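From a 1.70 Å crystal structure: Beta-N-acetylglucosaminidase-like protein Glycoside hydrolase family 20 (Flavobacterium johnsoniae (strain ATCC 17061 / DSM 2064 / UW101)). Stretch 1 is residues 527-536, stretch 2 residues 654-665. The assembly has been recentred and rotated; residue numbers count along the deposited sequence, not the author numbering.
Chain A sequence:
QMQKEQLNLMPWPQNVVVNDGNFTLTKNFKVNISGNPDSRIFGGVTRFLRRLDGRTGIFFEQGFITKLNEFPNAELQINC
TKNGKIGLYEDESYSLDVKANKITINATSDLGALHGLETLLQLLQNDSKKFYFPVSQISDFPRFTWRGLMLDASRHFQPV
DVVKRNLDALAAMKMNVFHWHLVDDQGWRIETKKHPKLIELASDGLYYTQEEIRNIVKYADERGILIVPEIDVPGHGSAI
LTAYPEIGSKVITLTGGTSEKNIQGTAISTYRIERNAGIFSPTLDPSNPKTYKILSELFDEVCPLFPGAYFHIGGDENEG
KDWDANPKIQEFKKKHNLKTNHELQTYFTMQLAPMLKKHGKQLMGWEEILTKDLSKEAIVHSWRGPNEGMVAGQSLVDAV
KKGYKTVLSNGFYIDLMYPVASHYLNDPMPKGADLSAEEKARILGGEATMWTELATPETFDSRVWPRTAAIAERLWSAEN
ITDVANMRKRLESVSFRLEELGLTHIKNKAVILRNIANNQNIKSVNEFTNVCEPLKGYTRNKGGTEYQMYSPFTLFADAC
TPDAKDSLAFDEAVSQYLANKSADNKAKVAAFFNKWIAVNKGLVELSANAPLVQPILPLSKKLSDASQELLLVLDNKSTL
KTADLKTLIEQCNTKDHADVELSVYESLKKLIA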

ATOM      1  N   GLU A 527       0.453 -18.821 -13.200  1.00  8.90           N
ATOM      2  CA  GLU A 527      -0.345 -19.432 -14.261  1.00  9.43           C
ATOM      3  C   GLU A 527      -1.438 -20.305 -13.743  1.00  9.18           C
ATOM      4  O   GLU A 527      -2.547 -20.392 -14.331  1.00  9.94           O
ATOM      5  CB  GLU A 527       0.566 -20.217 -15.260  1.00 11.98           C
ATOM      6  CG  GLU A 527       1.523 -19.300 -15.970  1.00 14.31           C
ATOM      7  CD  GLU A 527       2.622 -20.005 -16.733  1.00 23.91           C
ATOM      8  OE1 GLU A 527       2.971 -21.160 -16.433  1.00 26.97           O
ATOM      9  OE2 GLU A 527       3.207 -19.307 -17.635  1.00 29.54           O
ATOM     10  N   PHE A 528      -1.192 -21.022 -12.656  1.00  8.75           N
ATOM     11  CA  PHE A 528      -2.260 -21.868 -12.075  1.00  9.04           C
ATOM     12  C   PHE A 528      -3.402 -20.987 -11.483  1.00  8.71           C
ATOM     13  O   PHE A 528      -4.566 -21.401 -11.552  1.00  7.67           O
ATOM     14  CB  PHE A 528      -1.728 -22.827 -11.017  1.00  9.11           C
ATOM     15  CG  PHE A 528      -2.643 -24.016 -10.773  1.00  9.36           C
ATOM     16  CD1 PHE A 528      -3.030 -24.851 -11.845  1.00 10.63           C
ATOM     17  CD2 PHE A 528      -3.102 -24.334  -9.527  1.00 10.47           C
ATOM     18  CE1 PHE A 528      -3.945 -25.870 -11.623  1.00 10.47           C
ATOM     19  CE2 PHE A 528      -3.982 -25.376  -9.299  1.00  9.80           C
ATOM     20  CZ  PHE A 528      -4.391 -26.164 -10.368  1.00 11.04           C
ATOM     21  N   THR A 529      -3.118 -19.793 -10.947  1.00  8.63           N
ATOM     22  CA  THR A 529      -4.234 -18.940 -10.511  1.00  9.13           C
ATOM     23  C   THR A 529      -5.164 -18.625 -11.650  1.00  9.47           C
ATOM     24  O   THR A 529      -6.362 -18.403 -11.449  1.00  9.19           O
ATOM     25  CB  THR A 529      -3.847 -17.617  -9.872  1.00  9.14           C
ATOM     26  OG1 THR A 529      -3.315 -16.753 -10.896  1.00  9.90           O
ATOM     27  CG2 THR A 529      -2.901 -17.782  -8.768  1.00  9.44           C
ATOM     28  N   ASN A 530      -4.655 -18.646 -12.898  1.00  9.52           N
ATOM     29  CA  ASN A 530      -5.448 -18.305 -14.059  1.00  9.35           C
ATOM     30  C   ASN A 530      -6.438 -19.338 -14.563  1.00  9.54           C
ATOM     31  O   ASN A 530      -7.192 -19.057 -15.529  1.00  8.83           O
ATOM     32  CB  ASN A 530      -4.524 -17.784 -15.185  1.00 11.14           C
ATOM     33  CG  ASN A 530      -3.826 -16.502 -14.824  1.00 13.18           C
ATOM     34  OD1 ASN A 530      -4.317 -15.698 -14.032  1.00 14.11           O
ATOM     35  ND2 ASN A 530      -2.710 -16.279 -15.460  1.00 16.45           N
ATOM     36  N   VAL A 531      -6.544 -20.493 -13.869  1.00  8.13           N
ATOM     37  CA  VAL A 531      -7.603 -21.450 -14.029  1.00  8.79           C
ATOM     38  C   VAL A 531      -8.356 -21.761 -12.769  1.00  8.55           C
ATOM     39  O   VAL A 531      -9.219 -22.602 -12.802  1.00  9.45           O
ATOM     40  CB  VAL A 531      -7.147 -22.744 -14.706  1.00  8.70           C
ATOM     41  CG1 VAL A 531      -6.781 -22.427 -16.140  1.00 10.33           C
ATOM     42  CG2 VAL A 531      -6.024 -23.497 -13.951  1.00  8.86           C
ATOM     43  N   CYS A 532      -8.075 -21.042 -11.683  1.00  8.22           N
ATOM     44  CA  CYS A 532      -8.679 -21.368 -10.377  1.00  8.23           C
ATOM     45  C   CYS A 532      -9.429 -20.124  -9.787  1.00  7.83           C
ATOM     46  O   CYS A 532      -9.054 -18.995 -10.059  1.00  8.91           O
ATOM     47  CB  CYS A 532      -7.647 -21.791  -9.372  1.00  8.66           C
ATOM     48  SG  CYS A 532      -6.820 -23.352  -9.699  1.00  9.26           S
ATOM     49  N   GLU A 533     -10.522 -20.418  -9.126  1.00  7.69           N
ATOM     50  CA  GLU A 533     -11.397 -19.400  -8.527  1.00  7.56           C
ATOM     51  C   GLU A 533     -11.722 -19.763  -7.115  1.00  7.47           C
ATOM     52  O   GLU A 533     -11.941 -20.884  -6.792  1.00  7.54           O
ATOM     53  CB  GLU A 533     -12.626 -19.176  -9.387  1.00  7.85           C
ATOM     54  CG  GLU A 533     -12.247 -18.803 -10.832  1.00  8.32           C
ATOM     55  CD  GLU A 533     -13.449 -18.598 -11.750  1.00  9.02           C
ATOM     56  OE1 GLU A 533     -14.620 -18.653 -11.342  1.00  7.99           O
ATOM     57  OE2 GLU A 533     -13.227 -18.460 -12.981  1.00  8.44           O
ATOM     58  N   PRO A 534     -11.750 -18.780  -6.237  1.00  7.17           N
ATOM     59  CA  PRO A 534     -12.090 -19.145  -4.872  1.00  7.68           C
ATOM     60  C   PRO A 534     -13.529 -19.655  -4.725  1.00  8.22           C
ATOM     61  O   PRO A 534     -14.450 -19.234  -5.436  1.00  9.44           O
ATOM     62  CB  PRO A 534     -11.906 -17.850  -4.083  1.00  8.91           C
ATOM     63  CG  PRO A 534     -11.585 -16.799  -5.058  1.00  9.22           C
ATOM     64  CD  PRO A 534     -11.530 -17.353  -6.456  1.00  7.40           C
ATOM     65  N   LEU A 535     -13.746 -20.588  -3.811  1.00  7.80           N
ATOM     66  CA  LEU A 535     -15.086 -21.154  -3.669  1.00  8.66           C
ATOM     67  C   LEU A 535     -16.120 -20.058  -3.416  1.00  8.14           C
ATOM     68  O   LEU A 535     -15.887 -19.087  -2.698  1.00  9.40           O
ATOM     69  CB  LEU A 535     -15.100 -22.211  -2.569  1.00  9.24           C
ATOM     70  CG  LEU A 535     -14.198 -23.410  -2.628  1.00  9.10           C
ATOM     71  CD1 LEU A 535     -14.496 -24.443  -1.567  1.00  9.97           C
ATOM     72  CD2 LEU A 535     -14.411 -24.064  -3.969  1.00 10.19           C
ATOM     73  N   LYS A 536     -17.290 -20.217  -4.044  1.00  8.42           N
ATOM     74  CA  LYS A 536     -18.285 -19.156  -4.118  1.00  8.53           C
ATOM     75  C   LYS A 536     -19.400 -19.281  -3.103  1.00  9.05           C
ATOM     76  O   LYS A 536     -19.735 -20.390  -2.677  1.00  8.79           O
ATOM     77  CB  LYS A 536     -18.894 -19.112  -5.531  1.00  8.62           C
ATOM     78  CG  LYS A 536     -17.867 -18.808  -6.607  1.00  8.46           C
ATOM     79  CD  LYS A 536     -18.370 -19.117  -8.031  1.00  8.50           C
ATOM     80  CE  LYS A 536     -17.465 -18.557  -9.135  1.00  8.59           C
ATOM     81  NZ  LYS A 536     -16.109 -19.181  -9.057  1.00  8.41           N
ATOM     82  N   THR A 654     -13.591 -31.138  -8.249  1.00 11.09           N
ATOM     83  CA  THR A 654     -13.423 -31.174  -6.797  1.00 12.38           C
ATOM     84  C   THR A 654     -13.349 -29.782  -6.213  1.00 11.07           C
ATOM     85  O   THR A 654     -12.723 -28.896  -6.786  1.00 11.46           O
ATOM     86  CB  THR A 654     -12.209 -32.001  -6.350  1.00 12.25           C
ATOM     87  OG1 THR A 654     -12.198 -32.095  -4.912  1.00 12.86           O
ATOM     88  CG2 THR A 654     -10.931 -31.415  -6.848  1.00 13.83           C
ATOM     89  N   LYS A 655     -13.923 -29.664  -5.032  1.00 10.54           N
ATOM     90  CA  LYS A 655     -13.893 -28.398  -4.235  1.00 10.83           C
ATOM     91  C   LYS A 655     -13.038 -28.606  -3.005  1.00 11.85           C
ATOM     92  O   LYS A 655     -13.093 -27.771  -2.089  1.00 11.43           O
ATOM     93  CB  LYS A 655     -15.322 -28.027  -3.835  1.00 11.25           C
ATOM     94  CG  LYS A 655     -16.356 -28.078  -4.984  1.00 13.54           C
ATOM     95  CD  LYS A 655     -16.117 -27.135  -6.074  1.00 13.58           C
ATOM     96  CE  LYS A 655     -17.305 -27.131  -7.051  1.00 14.37           C
ATOM     97  NZ  LYS A 655     -17.034 -26.220  -8.160  1.00 14.26           N
ATOM     98  N   ASP A 656     -12.367 -29.741  -2.869  1.00 11.84           N
ATOM     99  CA  ASP A 656     -11.687 -30.097  -1.643  1.00 13.07           C
ATOM    100  C   ASP A 656     -10.282 -29.528  -1.436  1.00 12.04           C
ATOM    101  O   ASP A 656      -9.677 -29.739  -0.353  1.00 11.87           O
ATOM    102  CB  ASP A 656     -11.545 -31.620  -1.561  1.00 16.39           C
ATOM    103  CG  ASP A 656     -12.865 -32.338  -1.428  1.00 19.58           C
ATOM    104  OD1 ASP A 656     -13.868 -31.748  -1.104  1.00 22.66           O
ATOM    105  OD2 ASP A 656     -12.771 -33.547  -1.643  1.00 28.03           O
ATOM    106  N   HIS A 657      -9.700 -28.847  -2.417  1.00 10.56           N
ATOM    107  CA  HIS A 657      -8.303 -28.443  -2.344  1.00 10.10           C
ATOM    108  C   HIS A 657      -8.196 -26.920  -2.334  1.00  9.06           C
ATOM    109  O   HIS A 657      -8.611 -26.232  -3.259  1.00  9.09           O
ATOM    110  CB  HIS A 657      -7.501 -28.974  -3.524  1.00 10.90           C
ATOM    111  CG  HIS A 657      -7.631 -30.426  -3.669  1.00 11.76           C
ATOM    112  ND1 HIS A 657      -7.251 -31.287  -2.676  1.00 12.88           N
ATOM    113  CD2 HIS A 657      -8.205 -31.170  -4.634  1.00 14.96           C
ATOM    114  CE1 HIS A 657      -7.563 -32.530  -3.033  1.00 14.56           C
ATOM    115  NE2 HIS A 657      -8.103 -32.489  -4.232  1.00 14.39           N
ATOM    116  N   ALA A 658      -7.606 -26.418  -1.244  1.00  9.59           N
ATOM    117  CA  ALA A 658      -7.145 -25.005  -1.164  1.00  8.62           C
ATOM    118  C   ALA A 658      -8.275 -23.991  -1.200  1.00  8.22           C
ATOM    119  O   ALA A 658      -8.012 -22.807  -1.391  1.00  7.91           O
ATOM    120  CB  ALA A 658      -6.061 -24.702  -2.148  1.00  8.69           C
ATOM    121  N   ASP A 659      -9.543 -24.417  -1.015  1.00  7.84           N
ATOM    122  CA  ASP A 659     -10.680 -23.521  -1.111  1.00  8.03           C
ATOM    123  C   ASP A 659     -10.729 -22.791  -2.434  1.00  7.74           C
ATOM    124  O   ASP A 659     -11.179 -21.684  -2.524  1.00  7.11           O
ATOM    125  CB  ASP A 659     -10.711 -22.554   0.117  1.00  8.71           C
ATOM    126  CG  ASP A 659     -11.244 -23.230   1.390  1.00  9.59           C
ATOM    127  OD1 ASP A 659     -11.926 -24.309   1.279  1.00 11.60           O
ATOM    128  OD2 ASP A 659     -10.949 -22.771   2.536  1.00  9.54           O
ATOM    129  N   VAL A 660     -10.350 -23.503  -3.495  1.00  7.39           N
ATOM    130  CA  VAL A 660     -10.582 -23.006  -4.828  1.00  7.73           C
ATOM    131  C   VAL A 660     -11.198 -24.137  -5.672  1.00  8.14           C
ATOM    132  O   VAL A 660     -11.222 -25.299  -5.236  1.00  9.28           O
ATOM    133  CB  VAL A 660      -9.295 -22.549  -5.544  1.00  7.64           C
ATOM    134  CG1 VAL A 660      -8.627 -21.421  -4.795  1.00  8.21           C
ATOM    135  CG2 VAL A 660      -8.293 -23.688  -5.710  1.00  8.07           C
ATOM    136  N   GLU A 661     -11.607 -23.756  -6.876  1.00  8.87           N
ATOM    137  CA  GLU A 661     -12.112 -24.643  -7.876  1.00  8.63           C
ATOM    138  C   GLU A 661     -11.472 -24.358  -9.210  1.00  8.80           C
ATOM    139  O   GLU A 661     -11.047 -23.260  -9.526  1.00  8.73           O
ATOM    140  CB  GLU A 661     -13.617 -24.498  -7.968  1.00  8.73           C
ATOM    141  CG  GLU A 661     -14.138 -23.168  -8.482  1.00  9.60           C
ATOM    142  CD  GLU A 661     -15.608 -22.935  -8.288  1.00  9.99           C
ATOM    143  OE1 GLU A 661     -16.209 -23.627  -7.449  1.00 10.35           O
ATOM    144  OE2 GLU A 661     -16.179 -22.010  -8.936  1.00 10.50           O
ATOM    145  N   LEU A 662     -11.388 -25.413 -10.019  1.00  8.97           N
ATOM    146  CA  LEU A 662     -10.970 -25.283 -11.410  1.00  8.89           C
ATOM    147  C   LEU A 662     -12.116 -24.834 -12.315  1.00  9.37           C
ATOM    148  O   LEU A 662     -13.121 -25.526 -12.437  1.00 11.20           O
ATOM    149  CB  LEU A 662     -10.416 -26.634 -11.961  1.00  9.25           C
ATOM    150  CG  LEU A 662      -9.052 -27.090 -11.470  1.00 10.36           C
ATOM    151  CD1 LEU A 662      -8.836 -28.585 -11.801  1.00 11.30           C
ATOM    152  CD2 LEU A 662      -7.952 -26.211 -12.016  1.00 11.00           C
ATOM    153  N   SER A 663     -12.014 -23.643 -12.875  1.00  8.41           N
ATOM    154  CA  SER A 663     -13.134 -23.076 -13.605  1.00  9.58           C
ATOM    155  C   SER A 663     -13.066 -23.375 -15.091  1.00  9.63           C
ATOM    156  O   SER A 663     -13.762 -22.797 -15.881  1.00 11.43           O
ATOM    157  CB  SER A 663     -13.240 -21.575 -13.314  1.00  9.05           C
ATOM    158  OG  SER A 663     -12.036 -20.897 -13.649  1.00  8.52           O
ATOM    159  N   VAL A 664     -12.239 -24.345 -15.419  1.00 10.58           N
ATOM    160  CA  VAL A 664     -12.228 -25.014 -16.741  1.00 10.61           C
ATOM    161  C   VAL A 664     -12.996 -26.317 -16.736  1.00 12.58           C
ATOM    162  O   VAL A 664     -13.171 -26.945 -17.792  1.00 11.67           O
ATOM    163  CB  VAL A 664     -10.765 -25.261 -17.199  1.00 10.95           C
ATOM    164  CG1 VAL A 664     -10.007 -23.969 -17.451  1.00 11.40           C
ATOM    165  CG2 VAL A 664      -9.988 -26.131 -16.237  1.00 12.04           C
ATOM    166  N   TYR A 665     -13.466 -26.794 -15.583  1.00 10.89           N
ATOM    167  CA  TYR A 665     -14.174 -28.037 -15.520  1.00 12.75           C
ATOM    168  C   TYR A 665     -15.364 -28.191 -16.481  1.00 13.10           C
ATOM    169  O   TYR A 665     -15.448 -29.229 -17.245  1.00 15.02           O
ATOM    170  CB  TYR A 665     -14.635 -28.355 -14.087  1.00 13.04           C
ATOM    171  CG  TYR A 665     -15.644 -29.428 -14.076  1.00 13.96           C
ATOM    172  CD1 TYR A 665     -15.254 -30.748 -14.281  1.00 14.84           C
ATOM    173  CD2 TYR A 665     -16.987 -29.126 -13.897  1.00 17.46           C
ATOM    174  CE1 TYR A 665     -16.198 -31.747 -14.302  1.00 16.80           C
ATOM    175  CE2 TYR A 665     -17.941 -30.115 -13.878  1.00 19.06           C
ATOM    176  CZ  TYR A 665     -17.535 -31.420 -14.069  1.00 18.80           C
ATOM    177  OH  TYR A 665     -18.500 -32.458 -14.083  1.00 26.18           O
TER
HETATM  178  O   HOH W   1     -17.926 -22.488  -5.666  1.00 10.31           O

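The apolar centre of the contact gathers around Leu-662. Leu-662 CD2 lies 3.9 Å from Phe-528 CZ, 3.9 Å from Val-531 CG2 and 3.9 Å from Cys-532 SG. Phe-528 points its CA-to-CB bond sideways in a t rotamer, and the end of its ring comes nearer to Leu-662. Cys-532 and Leu-662 form a non-hydrogen-bonded antiparallel pair with their side chains on the same face of the sheet, so their close packing follows from the register. Val-531 also meets Val-664, CG1 to CG1 at 3.8 Å. Cys-532 CB lies 4.2 Å from Val-660 CG2. All these residues are buried, and none of their side chains carries a charged group that would need a partner there.

Backbone pairing fixes the register. Strand 532-534 runs antiparallel to strand 660-662. Glu-533 and Glu-661 form the hydrogen-bonded pair: Glu-533 N donates to Glu-661 O at 2.9 Å, and Glu-661 N donates to Glu-533 O at 2.9 Å. The ladder continues past both strand ends, with Ser-663 N to Val-531 O at 3.0 Å and Leu-535 N to Asp-659 O at 3.1 Å. Pro-534 has no amide hydrogen to give. It sits in a non-hydrogen-bonded pair with Val-660, where none is needed for the ladder. Short CA-H...O contacts fill in between, such as Cys-532 CA to Glu-661 O at 3.1 Å.

Leu-535 has the largest area covered by the other stretch, 111 Å². Its m, t rotamer carries the methyls over stretch 2. Leu-535 CD2 approaches Val-660 C at 3.6 Å and Lys-655 CB at 4.1 Å, while Leu-535 CD1 lies 3.6 Å from Lys-655 O.

The polar edge is built on the face that bears Glu-533 and Glu-661. Their carboxylates come close, with Glu-533 OE1 4.4 Å from Glu-661 OE2. Lys-536 offsets this like-charge approach. Its extended chain turns at chi4 (p), and Lys-536 NZ forms salt bridges to Glu-533 OE1 at 2.8 Å and Glu-661 OE2 at 2.8 Å. Lys-655 adds a second positive charge, with Lys-655 NZ 2.8 Å from Glu-661 OE1 in another salt bridge. Water 1 accepts from Lys-536 N at 2.9 Å and donates to Glu-661 OE1 at 2.7 Å, linking the stretches again. The other oxygen of Glu-533 is used too: Ser-663 OG donates to Glu-533 OE2 at 2.8 Å. The serine points toward stretch 1, and its short side chain suits this close approach. Together the two stretches bury 668 Å², both sides summed.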